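Local coordinates for protein N-acetyl-beta-D glucosaminidase (Rhizomucor miehei CAU432, PDB 4ZM6) that probably removes terminal N-acetyl-beta-D-glucosamine through a family 3 glycosidase domain, and binds acetyl-CoA in a GCN5-related region that acts as a glucosamine N-acetyltransferase, at residues A[13-18]-A[36-41]; A[71-76]-A[332-337]; A[162-167]-A[638-643]; A[169-174]-A[220-225]; A[226-231]-A[259-264]. All coordinates share one frame; numbering follows the deposited sequence.

Interaction 1. Residues A[13-18]-A[36-41]; sequences IGQLLM and NHNLGS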
# COMPACT_ATOMS: atom_id res chain seq x y z
N ILE A 13 -33.46 26.08 -2.28
CA ILE A 13 -32.13 26.25 -1.69
C ILE A 13 -32.10 26.07 -0.16
O ILE A 13 -31.03 26.09 0.45
CB ILE A 13 -31.52 27.62 -2.08
CG1 ILE A 13 -29.99 27.61 -1.95
CG2 ILE A 13 -32.14 28.75 -1.26
CD1 ILE A 13 -29.32 28.84 -2.51
N GLY A 14 -33.26 25.90 0.47
CA GLY A 14 -33.33 25.58 1.89
C GLY A 14 -32.75 24.22 2.24
O GLY A 14 -32.24 24.02 3.35
N GLN A 15 -32.81 23.28 1.29
CA GLN A 15 -32.25 21.94 1.48
C GLN A 15 -30.72 21.97 1.68
O GLN A 15 -30.16 21.04 2.26
CB GLN A 15 -32.60 21.03 0.29
CG GLN A 15 -34.09 20.78 0.06
CD GLN A 15 -34.76 19.96 1.16
OE1 GLN A 15 -35.09 20.47 2.23
NE2 GLN A 15 -34.99 18.68 0.88
N LEU A 16 -30.08 23.04 1.22
CA LEU A 16 -28.62 23.21 1.32
C LEU A 16 -28.14 23.79 2.65
O LEU A 16 -26.98 24.21 2.75
CB LEU A 16 -28.10 24.09 0.17
CG LEU A 16 -27.84 23.40 -1.18
CD1 LEU A 16 -28.97 22.47 -1.57
CD2 LEU A 16 -27.58 24.44 -2.27
N LEU A 17 -28.99 23.80 3.68
CA LEU A 17 -28.61 24.36 4.97
C LEU A 17 -28.86 23.45 6.16
O LEU A 17 -29.68 22.53 6.10
CB LEU A 17 -29.31 25.70 5.21
CG LEU A 17 -28.52 26.94 4.78
CD1 LEU A 17 -28.89 27.36 3.36
CD2 LEU A 17 -28.77 28.07 5.76
N MET A 18 -28.13 23.74 7.24
CA MET A 18 -28.24 23.02 8.50
C MET A 18 -28.11 24.06 9.61
O MET A 18 -27.10 24.76 9.69
CB MET A 18 -27.13 21.98 8.63
CG MET A 18 -27.23 21.10 9.86
SD MET A 18 -25.94 19.84 9.93
CE MET A 18 -26.43 18.79 8.57
N ASN A 36 -41.33 28.42 5.94
CA ASN A 36 -41.26 29.43 4.87
C ASN A 36 -40.14 29.16 3.86
O ASN A 36 -40.36 29.25 2.65
CB ASN A 36 -41.06 30.83 5.46
CG ASN A 36 -42.34 31.41 6.02
OD1 ASN A 36 -43.12 32.03 5.29
ND2 ASN A 36 -42.57 31.23 7.32
N HIS A 37 -38.95 28.85 4.38
CA HIS A 37 -37.73 28.80 3.57
C HIS A 37 -37.23 27.39 3.25
O HIS A 37 -36.10 27.23 2.77
CB HIS A 37 -36.65 29.61 4.28
CG HIS A 37 -37.12 30.97 4.73
ND1 HIS A 37 -37.03 32.08 3.93
CD2 HIS A 37 -37.70 31.37 5.88
CE1 HIS A 37 -37.53 33.12 4.57
NE2 HIS A 37 -37.94 32.72 5.76
N ASN A 38 -38.06 26.38 3.51
CA ASN A 38 -37.79 24.99 3.10
C ASN A 38 -36.48 24.42 3.66
O ASN A 38 -35.80 23.64 2.98
CB ASN A 38 -37.82 24.90 1.57
CG ASN A 38 -38.08 23.49 1.05
OD1 ASN A 38 -38.64 22.64 1.75
ND2 ASN A 38 -37.69 23.23 -0.19
N LEU A 39 -36.13 24.79 4.89
CA LEU A 39 -34.92 24.29 5.55
C LEU A 39 -34.93 22.76 5.53
O LEU A 39 -35.94 22.15 5.87
CB LEU A 39 -34.82 24.79 7.00
CG LEU A 39 -33.46 25.18 7.59
CD1 LEU A 39 -33.49 25.04 9.11
CD2 LEU A 39 -32.31 24.36 7.03
N GLY A 40 -33.81 22.16 5.13
CA GLY A 40 -33.73 20.71 4.94
C GLY A 40 -33.03 19.90 6.02
O GLY A 40 -33.15 18.68 6.05
N SER A 41 -32.27 20.57 6.89
CA SER A 41 -31.50 19.87 7.92
C SER A 41 -31.42 20.68 9.21
O SER A 41 -31.34 21.91 9.18
CB SER A 41 -30.08 19.58 7.41
OG SER A 41 -30.06 19.27 6.03

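Interaction 2. Residues A[71-76]-A[332-337]; sequences HKRPLF and RVAQLK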
# COMPACT_ATOMS: atom_id res chain seq x y z
N HIS A 71 -43.03 19.76 2.69
CA HIS A 71 -41.71 19.31 2.24
C HIS A 71 -41.83 18.03 1.43
O HIS A 71 -42.61 17.14 1.78
CB HIS A 71 -40.78 19.03 3.43
CG HIS A 71 -40.18 20.26 4.02
ND1 HIS A 71 -40.89 21.11 4.84
CD2 HIS A 71 -38.93 20.77 3.95
CE1 HIS A 71 -40.11 22.10 5.22
NE2 HIS A 71 -38.91 21.92 4.70
N LYS A 72 -41.04 17.92 0.37
CA LYS A 72 -41.01 16.70 -0.43
C LYS A 72 -40.37 15.55 0.37
O LYS A 72 -40.90 14.43 0.38
CB LYS A 72 -40.26 16.92 -1.75
CG LYS A 72 -40.52 15.85 -2.80
CD LYS A 72 -39.84 16.18 -4.12
CE LYS A 72 -39.91 15.01 -5.09
NZ LYS A 72 -38.97 15.18 -6.23
N ARG A 73 -39.26 15.84 1.05
CA ARG A 73 -38.55 14.85 1.85
C ARG A 73 -38.41 15.28 3.31
O ARG A 73 -38.42 16.48 3.59
CB ARG A 73 -37.17 14.59 1.27
CG ARG A 73 -37.21 13.88 -0.07
CD ARG A 73 -35.82 13.64 -0.60
NE ARG A 73 -35.85 13.14 -1.97
CZ ARG A 73 -36.06 13.89 -3.05
NH1 ARG A 73 -36.28 15.20 -2.95
NH2 ARG A 73 -36.07 13.32 -4.26
N PRO A 74 -38.26 14.31 4.23
CA PRO A 74 -38.13 14.65 5.65
C PRO A 74 -36.83 15.38 5.98
O PRO A 74 -35.87 15.33 5.21
CB PRO A 74 -38.16 13.29 6.36
CG PRO A 74 -38.57 12.29 5.33
CD PRO A 74 -38.21 12.86 4.00
N LEU A 75 -36.84 16.08 7.10
CA LEU A 75 -35.65 16.77 7.60
C LEU A 75 -34.55 15.80 7.98
O LEU A 75 -34.82 14.66 8.36
CB LEU A 75 -35.99 17.61 8.84
CG LEU A 75 -37.03 18.73 8.72
CD1 LEU A 75 -37.18 19.42 10.07
CD2 LEU A 75 -36.64 19.73 7.65
N PHE A 76 -33.31 16.26 7.86
CA PHE A 76 -32.18 15.64 8.53
C PHE A 76 -32.08 16.29 9.90
O PHE A 76 -32.27 17.49 10.03
CB PHE A 76 -30.87 15.86 7.76
CG PHE A 76 -30.47 14.71 6.87
CD1 PHE A 76 -30.27 13.45 7.40
CD2 PHE A 76 -30.25 14.91 5.51
CE1 PHE A 76 -29.88 12.39 6.59
CE2 PHE A 76 -29.86 13.86 4.70
CZ PHE A 76 -29.68 12.60 5.23
N ARG A 332 -27.55 15.93 -5.11
CA ARG A 332 -26.76 15.15 -4.16
C ARG A 332 -27.44 15.04 -2.80
O ARG A 332 -27.35 14.00 -2.14
CB ARG A 332 -25.36 15.76 -3.98
CG ARG A 332 -24.44 15.59 -5.17
CD ARG A 332 -23.03 16.07 -4.85
NE ARG A 332 -22.22 16.33 -6.04
CZ ARG A 332 -22.01 17.53 -6.60
NH1 ARG A 332 -22.56 18.63 -6.10
NH2 ARG A 332 -21.25 17.62 -7.68
N VAL A 333 -28.10 16.11 -2.39
CA VAL A 333 -28.82 16.14 -1.11
C VAL A 333 -30.10 15.31 -1.18
O VAL A 333 -30.49 14.69 -0.19
CB VAL A 333 -29.16 17.58 -0.69
CG1 VAL A 333 -29.94 17.60 0.62
CG2 VAL A 333 -27.88 18.40 -0.55
N ALA A 334 -30.75 15.30 -2.34
CA ALA A 334 -31.90 14.42 -2.57
C ALA A 334 -31.47 12.96 -2.47
O ALA A 334 -32.07 12.18 -1.72
CB ALA A 334 -32.53 14.71 -3.92
N GLN A 335 -30.44 12.59 -3.22
CA GLN A 335 -29.86 11.25 -3.16
C GLN A 335 -29.54 10.82 -1.73
O GLN A 335 -29.88 9.72 -1.31
CB GLN A 335 -28.60 11.16 -4.03
CG GLN A 335 -28.87 10.89 -5.51
CD GLN A 335 -27.74 11.36 -6.42
OE1 GLN A 335 -27.36 12.53 -6.40
NE2 GLN A 335 -27.23 10.45 -7.24
N LEU A 336 -28.89 11.72 -0.98
CA LEU A 336 -28.51 11.43 0.40
C LEU A 336 -29.73 11.20 1.27
O LEU A 336 -29.77 10.25 2.05
CB LEU A 336 -27.64 12.56 0.98
CG LEU A 336 -27.11 12.35 2.40
CD1 LEU A 336 -26.47 10.98 2.56
CD2 LEU A 336 -26.11 13.43 2.78
N LYS A 337 -30.74 12.06 1.13
CA LYS A 337 -32.00 11.88 1.86
C LYS A 337 -32.72 10.59 1.47
O LYS A 337 -33.23 9.88 2.34
CB LYS A 337 -32.93 13.08 1.65
CG LYS A 337 -32.49 14.32 2.43
CD LYS A 337 -33.62 15.32 2.58
CE LYS A 337 -33.18 16.50 3.45
NZ LYS A 337 -34.33 17.25 4.00

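Interaction 3. Residues A[162-167]-A[638-643]; sequences GLAQVE and HFREQG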
# COMPACT_ATOMS: atom_id res chain seq x y z
N GLY A 162 -11.36 4.73 11.35
CA GLY A 162 -12.32 5.62 10.70
C GLY A 162 -13.33 4.88 9.85
O GLY A 162 -14.54 4.99 10.06
N LEU A 163 -12.82 4.13 8.86
CA LEU A 163 -13.66 3.25 8.02
C LEU A 163 -14.64 2.44 8.85
O LEU A 163 -15.82 2.36 8.53
CB LEU A 163 -12.80 2.26 7.23
CG LEU A 163 -12.64 2.47 5.72
CD1 LEU A 163 -11.71 3.62 5.40
CD2 LEU A 163 -12.13 1.18 5.11
N ALA A 164 -14.13 1.83 9.92
CA ALA A 164 -14.91 0.94 10.75
C ALA A 164 -16.13 1.63 11.34
O ALA A 164 -17.21 1.04 11.41
CB ALA A 164 -14.05 0.37 11.87
N GLN A 165 -15.95 2.88 11.75
CA GLN A 165 -17.03 3.65 12.39
C GLN A 165 -18.02 4.18 11.36
O GLN A 165 -19.22 4.16 11.61
CB GLN A 165 -16.45 4.80 13.23
CG GLN A 165 -15.77 4.33 14.51
CD GLN A 165 -15.93 5.31 15.66
OE1 GLN A 165 -15.69 6.51 15.52
NE2 GLN A 165 -16.36 4.80 16.81
N VAL A 166 -17.52 4.66 10.23
CA VAL A 166 -18.37 5.05 9.11
C VAL A 166 -19.28 3.87 8.70
O VAL A 166 -20.47 4.05 8.50
CB VAL A 166 -17.54 5.51 7.90
CG1 VAL A 166 -18.42 5.66 6.66
CG2 VAL A 166 -16.83 6.81 8.21
N GLU A 167 -18.70 2.68 8.59
CA GLU A 167 -19.50 1.47 8.41
C GLU A 167 -20.52 1.37 9.55
O GLU A 167 -21.72 1.39 9.31
CB GLU A 167 -18.61 0.21 8.37
CG GLU A 167 -19.37 -1.10 8.60
CD GLU A 167 -18.58 -2.34 8.22
OE1 GLU A 167 -19.03 -3.46 8.53
OE2 GLU A 167 -17.50 -2.22 7.61
N HIS A 638 -10.01 -6.01 5.73
CA HIS A 638 -9.85 -6.33 4.32
C HIS A 638 -11.20 -6.37 3.60
O HIS A 638 -11.37 -5.71 2.58
CB HIS A 638 -9.12 -7.66 4.12
CG HIS A 638 -9.14 -8.14 2.70
ND1 HIS A 638 -9.68 -9.35 2.33
CD2 HIS A 638 -8.73 -7.54 1.56
CE1 HIS A 638 -9.58 -9.49 1.02
NE2 HIS A 638 -9.02 -8.40 0.53
N PHE A 639 -12.14 -7.15 4.13
CA PHE A 639 -13.48 -7.22 3.57
C PHE A 639 -14.07 -5.83 3.43
O PHE A 639 -14.64 -5.49 2.39
CB PHE A 639 -14.41 -8.03 4.46
CG PHE A 639 -14.09 -9.50 4.54
CD1 PHE A 639 -13.69 -10.22 3.42
CD2 PHE A 639 -14.25 -10.18 5.74
CE1 PHE A 639 -13.40 -11.57 3.51
CE2 PHE A 639 -13.98 -11.54 5.83
CZ PHE A 639 -13.55 -12.23 4.72
N ARG A 640 -13.93 -5.04 4.48
CA ARG A 640 -14.49 -3.70 4.54
C ARG A 640 -13.99 -2.83 3.38
O ARG A 640 -14.78 -2.17 2.72
CB ARG A 640 -14.13 -3.06 5.89
CG ARG A 640 -14.73 -1.69 6.13
CD ARG A 640 -14.42 -1.20 7.54
NE ARG A 640 -14.93 -2.10 8.58
CZ ARG A 640 -14.19 -2.74 9.49
NH1 ARG A 640 -12.87 -2.61 9.54
NH2 ARG A 640 -14.79 -3.53 10.38
N GLU A 641 -12.68 -2.85 3.15
CA GLU A 641 -12.07 -2.09 2.05
C GLU A 641 -12.52 -2.60 0.69
O GLU A 641 -12.69 -1.81 -0.24
CB GLU A 641 -10.54 -2.16 2.12
CG GLU A 641 -9.93 -1.43 3.30
CD GLU A 641 -8.47 -1.81 3.52
OE1 GLU A 641 -8.21 -2.90 4.07
OE2 GLU A 641 -7.58 -1.01 3.16
N GLN A 642 -12.70 -3.92 0.58
CA GLN A 642 -13.14 -4.54 -0.67
C GLN A 642 -14.62 -4.35 -0.97
O GLN A 642 -15.05 -4.56 -2.10
CB GLN A 642 -12.84 -6.04 -0.65
CG GLN A 642 -11.36 -6.38 -0.68
CD GLN A 642 -10.65 -5.75 -1.86
OE1 GLN A 642 -11.02 -5.99 -3.01
NE2 GLN A 642 -9.65 -4.92 -1.58
N GLY A 643 -15.40 -3.96 0.03
CA GLY A 643 -16.84 -3.81 -0.14
C GLY A 643 -17.58 -5.13 -0.04
O GLY A 643 -18.68 -5.28 -0.56

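Interaction 4. Residues A[169-174]-A[220-225]; sequences YQRGKV and GGIACP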
# COMPACT_ATOMS: atom_id res chain seq x y z
N TYR A 169 -21.82 3.34 11.83
CA TYR A 169 -22.87 4.35 11.91
C TYR A 169 -23.88 4.17 10.80
O TYR A 169 -25.08 4.13 11.05
CB TYR A 169 -22.29 5.77 11.82
CG TYR A 169 -21.53 6.23 13.06
CD1 TYR A 169 -22.12 6.18 14.32
CD2 TYR A 169 -20.25 6.76 12.95
CE1 TYR A 169 -21.43 6.61 15.44
CE2 TYR A 169 -19.56 7.19 14.07
CZ TYR A 169 -20.15 7.12 15.31
OH TYR A 169 -19.45 7.55 16.42
N GLN A 170 -23.39 4.05 9.57
CA GLN A 170 -24.25 3.96 8.38
C GLN A 170 -24.96 2.62 8.29
O GLN A 170 -26.02 2.50 7.68
CB GLN A 170 -23.43 4.21 7.12
CG GLN A 170 -22.85 5.61 7.08
CD GLN A 170 -22.10 5.90 5.80
OE1 GLN A 170 -21.68 5.00 5.08
NE2 GLN A 170 -21.94 7.17 5.51
N ARG A 171 -24.37 1.60 8.91
CA ARG A 171 -24.99 0.29 9.00
C ARG A 171 -26.28 0.39 9.82
O ARG A 171 -27.25 -0.32 9.55
CB ARG A 171 -24.01 -0.69 9.65
CG ARG A 171 -24.19 -2.13 9.24
CD ARG A 171 -22.87 -2.71 8.78
NE ARG A 171 -23.07 -4.04 8.23
CZ ARG A 171 -22.23 -4.66 7.41
NH1 ARG A 171 -21.10 -4.07 7.02
NH2 ARG A 171 -22.52 -5.87 6.97
N GLY A 172 -26.28 1.28 10.81
CA GLY A 172 -27.48 1.57 11.60
C GLY A 172 -28.39 2.65 11.02
O GLY A 172 -29.14 3.29 11.75
N LYS A 173 -28.32 2.85 9.70
CA LYS A 173 -29.18 3.80 8.98
C LYS A 173 -29.02 5.24 9.47
O LYS A 173 -30.01 5.97 9.61
CB LYS A 173 -30.65 3.35 9.08
N VAL A 174 -27.78 5.66 9.70
CA VAL A 174 -27.46 7.02 10.14
C VAL A 174 -26.34 7.58 9.26
O VAL A 174 -25.32 6.92 9.07
CB VAL A 174 -26.99 7.04 11.61
CG1 VAL A 174 -26.45 8.40 12.00
CG2 VAL A 174 -28.13 6.64 12.53
N GLY A 220 -15.09 0.30 -0.35
CA GLY A 220 -15.85 -0.48 -1.34
C GLY A 220 -17.36 -0.39 -1.31
O GLY A 220 -18.00 -0.52 -2.36
N GLY A 221 -17.94 -0.18 -0.13
CA GLY A 221 -19.40 -0.13 -0.00
C GLY A 221 -19.91 0.72 1.15
O GLY A 221 -19.79 1.95 1.12
N ILE A 222 -20.47 0.06 2.16
CA ILE A 222 -21.07 0.74 3.31
C ILE A 222 -20.04 1.57 4.11
O ILE A 222 -20.41 2.52 4.80
CB ILE A 222 -21.79 -0.27 4.25
CG1 ILE A 222 -22.73 0.43 5.24
CG2 ILE A 222 -20.79 -1.14 5.00
CD1 ILE A 222 -23.83 1.25 4.60
N ALA A 223 -18.76 1.20 4.00
CA ALA A 223 -17.69 1.91 4.71
C ALA A 223 -17.28 3.24 4.07
O ALA A 223 -16.52 4.00 4.67
CB ALA A 223 -16.47 1.00 4.85
N CYS A 224 -17.75 3.51 2.86
CA CYS A 224 -17.50 4.80 2.22
C CYS A 224 -18.49 5.82 2.79
O CYS A 224 -19.69 5.54 2.85
CB CYS A 224 -17.66 4.71 0.71
SG CYS A 224 -17.41 6.29 -0.15
N PRO A 225 -17.99 7.00 3.21
CA PRO A 225 -18.88 7.95 3.88
C PRO A 225 -19.82 8.65 2.91
O PRO A 225 -19.52 8.75 1.72
CB PRO A 225 -17.91 8.94 4.52
CG PRO A 225 -16.72 8.92 3.63
CD PRO A 225 -16.62 7.53 3.07

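Interaction 5. Residues A[226-231]-A[259-264]; sequences TSVMVG and FGYKGV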
# COMPACT_ATOMS: atom_id res chain seq x y z
N THR A 226 -20.92 9.15 3.44
CA THR A 226 -21.99 9.73 2.64
C THR A 226 -21.83 11.24 2.53
O THR A 226 -22.42 11.86 1.65
CB THR A 226 -23.38 9.40 3.21
OG1 THR A 226 -23.40 9.64 4.62
CG2 THR A 226 -23.73 7.95 2.94
N SER A 227 -21.04 11.83 3.44
CA SER A 227 -20.67 13.24 3.35
C SER A 227 -19.26 13.49 3.88
O SER A 227 -18.69 12.68 4.62
CB SER A 227 -21.68 14.12 4.10
OG SER A 227 -21.38 14.19 5.48
N VAL A 228 -18.69 14.63 3.49
CA VAL A 228 -17.38 15.07 3.95
C VAL A 228 -17.48 16.50 4.47
O VAL A 228 -18.06 17.35 3.80
CB VAL A 228 -16.34 15.02 2.81
CG1 VAL A 228 -15.00 15.59 3.26
CG2 VAL A 228 -16.17 13.59 2.30
N MET A 229 -16.92 16.76 5.64
CA MET A 229 -16.94 18.10 6.22
C MET A 229 -15.59 18.80 6.07
O MET A 229 -14.54 18.23 6.40
CB MET A 229 -17.33 18.05 7.69
CG MET A 229 -17.59 19.41 8.32
SD MET A 229 -17.74 19.33 10.11
CE MET A 229 -19.36 18.58 10.25
N VAL A 230 -15.63 20.04 5.60
CA VAL A 230 -14.43 20.84 5.43
C VAL A 230 -14.31 21.81 6.61
O VAL A 230 -15.12 22.72 6.76
CB VAL A 230 -14.49 21.63 4.11
CG1 VAL A 230 -13.17 22.35 3.86
CG2 VAL A 230 -14.82 20.70 2.96
N GLY A 231 -13.30 21.61 7.44
CA GLY A 231 -13.04 22.51 8.56
C GLY A 231 -12.52 23.86 8.10
O GLY A 231 -12.42 24.13 6.90
N PHE A 259 -9.73 14.09 -6.04
CA PHE A 259 -10.22 12.86 -5.42
C PHE A 259 -11.46 12.29 -6.09
O PHE A 259 -11.76 11.11 -5.92
CB PHE A 259 -10.47 13.07 -3.92
CG PHE A 259 -9.21 13.09 -3.10
CD1 PHE A 259 -8.38 11.97 -3.05
CD2 PHE A 259 -8.84 14.22 -2.38
CE1 PHE A 259 -7.21 11.98 -2.30
CE2 PHE A 259 -7.67 14.24 -1.63
CZ PHE A 259 -6.86 13.12 -1.59
N GLY A 260 -12.19 13.11 -6.84
CA GLY A 260 -13.35 12.63 -7.58
C GLY A 260 -14.52 12.23 -6.70
O GLY A 260 -15.27 11.32 -7.04
N TYR A 261 -14.68 12.92 -5.57
CA TYR A 261 -15.73 12.60 -4.61
C TYR A 261 -17.09 13.04 -5.15
O TYR A 261 -17.26 14.20 -5.53
CB TYR A 261 -15.44 13.25 -3.25
CG TYR A 261 -16.44 12.92 -2.16
CD1 TYR A 261 -16.71 11.59 -1.82
CD2 TYR A 261 -17.11 13.92 -1.47
CE1 TYR A 261 -17.63 11.28 -0.83
CE2 TYR A 261 -18.03 13.61 -0.47
CZ TYR A 261 -18.28 12.29 -0.16
OH TYR A 261 -19.20 11.99 0.82
N LYS A 262 -18.05 12.11 -5.18
CA LYS A 262 -19.38 12.37 -5.72
C LYS A 262 -20.43 12.72 -4.66
O LYS A 262 -21.54 13.11 -5.01
CB LYS A 262 -19.87 11.15 -6.49
CG LYS A 262 -18.93 10.66 -7.59
CD LYS A 262 -18.63 11.74 -8.62
CE LYS A 262 -18.11 11.14 -9.92
NZ LYS A 262 -17.00 10.17 -9.69
N GLY A 263 -20.08 12.57 -3.38
CA GLY A 263 -21.04 12.75 -2.28
C GLY A 263 -21.24 14.19 -1.84
O GLY A 263 -20.81 15.13 -2.50
N VAL A 264 -21.91 14.36 -0.69
CA VAL A 264 -22.21 15.69 -0.15
C VAL A 264 -20.99 16.30 0.54
O VAL A 264 -20.33 15.65 1.35
CB VAL A 264 -23.37 15.63 0.87
CG1 VAL A 264 -23.52 16.95 1.62
CG2 VAL A 264 -24.67 15.28 0.15

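Interaction 1. Residues A[13-18]-A[36-41]
Gly14 and Gly40 carry the central backbone bond: Gly40 N donates to Gly14 O over 3.0 Å, with the donor well above the carbonyl plane (58° out of it). Leu17 N, from within the same turn, comes to Gly14 O from the opposite face, so this buried oxygen is held on both sides of its plane. The second polar link is looser. Ser41 OG, turned anti to its own carbonyl carbon, makes a weak bond of 3.3 Å to Leu17 O.

CA-H...O contacts fill in between these bonds. With no side chain on Gly14, the two backbones close to 4.2 Å between Gly14 CA and Leu39 CA, and Gly14 CA lies 3.3 Å from His37 O. Further along, Met18 CA meets Ser41 O at 3.4 Å in a nearly straight approach (163° at the hydrogen).

Apolar packing adds two small patches. The CD2 branch of Leu39 reaches back to Leu17 CB at 3.8 Å. Met18 has CG anti to its backbone N (chi1 -175°) and then bends at its last torsion; its CE methyl ends 3.9 Å from Ser41 CB.

Around this seam, His37 ND1 bonds Tyr313 OH in helix 304-318, and Ser41 also packs on Phe76 of the next strand. The whole is the returning corner of a beta-alpha-beta crossover. Strand 17-19 and helix 28-37 lead into strand 41-44, which takes its place beside the first strand in parallel, as in the barrel-type N-terminal domain of family 3 glycoside hydrolases.

Interaction 2. Residues A[71-76]-A[332-337]
Lys337 and Pro74 make the polar link: Lys337 NZ donates to Pro74 O over 2.7 Å, reaching it from above the carbonyl plane (36° out of it). The same ammonium also bonds Gly40 O, so two backbone carbonyls share this buried ammonium. Its chain gets there by leaving with CG anti to the carbonyl carbon (chi1 -74°) and running extended from that point.

The apolar length of this lysine is packed on two sides. Lys337 CG lies 3.5 Å from Phe76 CE2, the two side chains sliding past each other in opposite directions, while Arg73 CD rests 3.7 Å from Lys337 CB. Leu336 meets the same phenyl group at about a right angle, CG to Phe76 CZ at 3.8 Å.

One flat-group contact completes the set. The Ala334 methyl sits over the centre of the Arg73 guanidinium, CB to CZ 3.7 Å, while Arg73 NE forms a salt bridge with Asp338 one turn further along the helix.

Helix 323-340 thus lies against the loop leading into strand 76-79, at the N-terminal ends of parallel strands, the end of a TIM-type barrel away from the usual catalytic mouth.

Interaction 3. Residues A[162-167]-A[638-643]
Glu167 OE2 takes the short polar bond here, a salt bridge of 2.7 Å from Arg640 NE. It is the centre of a helix-helix packing contact between the glycosidase domain (helix 155-171) and the GCN5-related acetyltransferase domain (helix 627-642). The short helical segments cross at 68°, with their axes 10.6 Å apart, a gap bridged by long side chains.

The carboxylate is met from above its plane (50° out of it), whereas the oxygen lies close to the plane of the guanidinium, at its edge. Arg640 starts with CG anti to its backbone N and bends at chi3 (-59°), which turns NE toward the acid. Glu167 comes from the other helix fully extended. Its second oxygen, OE1, pairs with Arg171 NH1 one turn on, and Arg112 also touches the side chain; such positive surroundings would be expected to keep the carboxylate ionised.

Apolar contacts flank the bridge. Leu163 and Arg640 slide past each other in opposite directions, Leu163 CB to Arg640 CD 3.8 Å, and the Leu163 and Glu641 side chains cross at about a right angle, CD2 of the leucine 3.9 Å from CG of the glutamate. Helix 627-642 ends directly afterwards in a Schellman motif at Gly643. The side chain of Arg640 lies about 11 Å from that of Thr629, which binds acetyl-CoA. Over the centre of one guanidinium face sits the Ala164 methyl, CB 3.9 Å from Arg640 CZ.

Interaction 4. Residues A[169-174]-A[220-225]
Gln170 and Ile222 are the facing pair, CA atoms 6.8 Å apart, where the last turn of helix 155-171 gives way at Gly172 and the chain opposite makes a type I beta turn from Gly221 to Cys224.

Ile222 points its side chain at the helix end and uses both branches. CG1 is anti to the backbone N (chi1 -165°), and from it CD1 comes to 3.9 Å from Gln170 CB. CG2 takes the crowded position between N and the carbonyl carbon and lies 3.6 Å from Arg171 NH1. The two side chains cross there at about a right angle, and the methyl approaches the guanidinium obliquely.

The polar end of Arg171 has other partners. NH1 pairs with Glu167 OE1, and NH2 forms a salt bridge with the C-terminal carboxylate of Phe858 and a bond to Asp645 O. Asp645 also takes the backbone N of Ile222 through OD2, so Asp645, in the acetyltransferase region, bonds to both segments.

Gln170 extends beyond CG until its amide lies among the carbonyls of the turn. As modelled, Gln170 OE1 is 2.8 Å from Ile222 O and 3.0 Å from Cys224 O. Three oxygens grouped in this way imply that the amide is probably turned over, in which case its nitrogen may donate to both carbonyls and tie the turn to the helix end.

Interaction 5. Residues A[226-231]-A[259-264]
Val228 and Val264 share the firm bond of this parallel beta bridge, which joins two neighbouring strands of the barrel-type domain, 227-230 and 264-267. Val228 N donates to Val264 O over 2.9 Å, nearly along the C=O axis (169°). Val264 N completes the pattern with a weak bond of 3.5 Å to Thr226 O, so the pair of bonds brackets Ser227. Side chains of the bridged residues emerge on the same face of the sheet, Ser227 CB 3.9 Å from Val264 CB.

Tyr261 reaches in from the loop before the second strand, CG anti to its backbone N (chi1 -177°), and lays its ring between two neighbours. Val228 CG2 is over one face, 3.3 Å from Tyr261 CE2. On the opposite face Gly263 N sits above the ring centre. The hydroxyl ends beside the backbone of Ser227 and makes a weak bond to Pro225 O.

A second shell fixes these groups. Ser227 OG bonds Ser177 OG and Thr176 O, tying the bridge to the chain entering strand 178-181. Leu217 of helix 211-217 packs on both Val228 and Tyr261, and Leu336 of helix 323-340 on Thr226 and Val264. The exposed Lys262 forms a salt bridge with Asp548 of the second subunit. Arg256 holds the loop as well: its NH1 bonds both Tyr261 O and Gly263 O.

From the N terminus, interaction 1 closes first, turning the chain through one crossover. Interaction 2 then opens and shuts only after some 255 residues, bringing helix 323-340 back to the loop that enters the third strand; the two meet where Gly40 O faces Lys337 NZ and Phe76 N. Interactions 4 and 5 follow in series and nest inside that long loop. Interaction 5 touches interaction 2 through Leu336, Thr226 and Val264. Interaction 3 crosses interaction 2: it opens at 162-167, inside that loop, and closes only at 638-643, in the acetyltransferase domain; interactions 4 and 5 nest within it too. Interactions 3 and 4 share helix 155-171, placing the interdomain contact against the wall of the barrel.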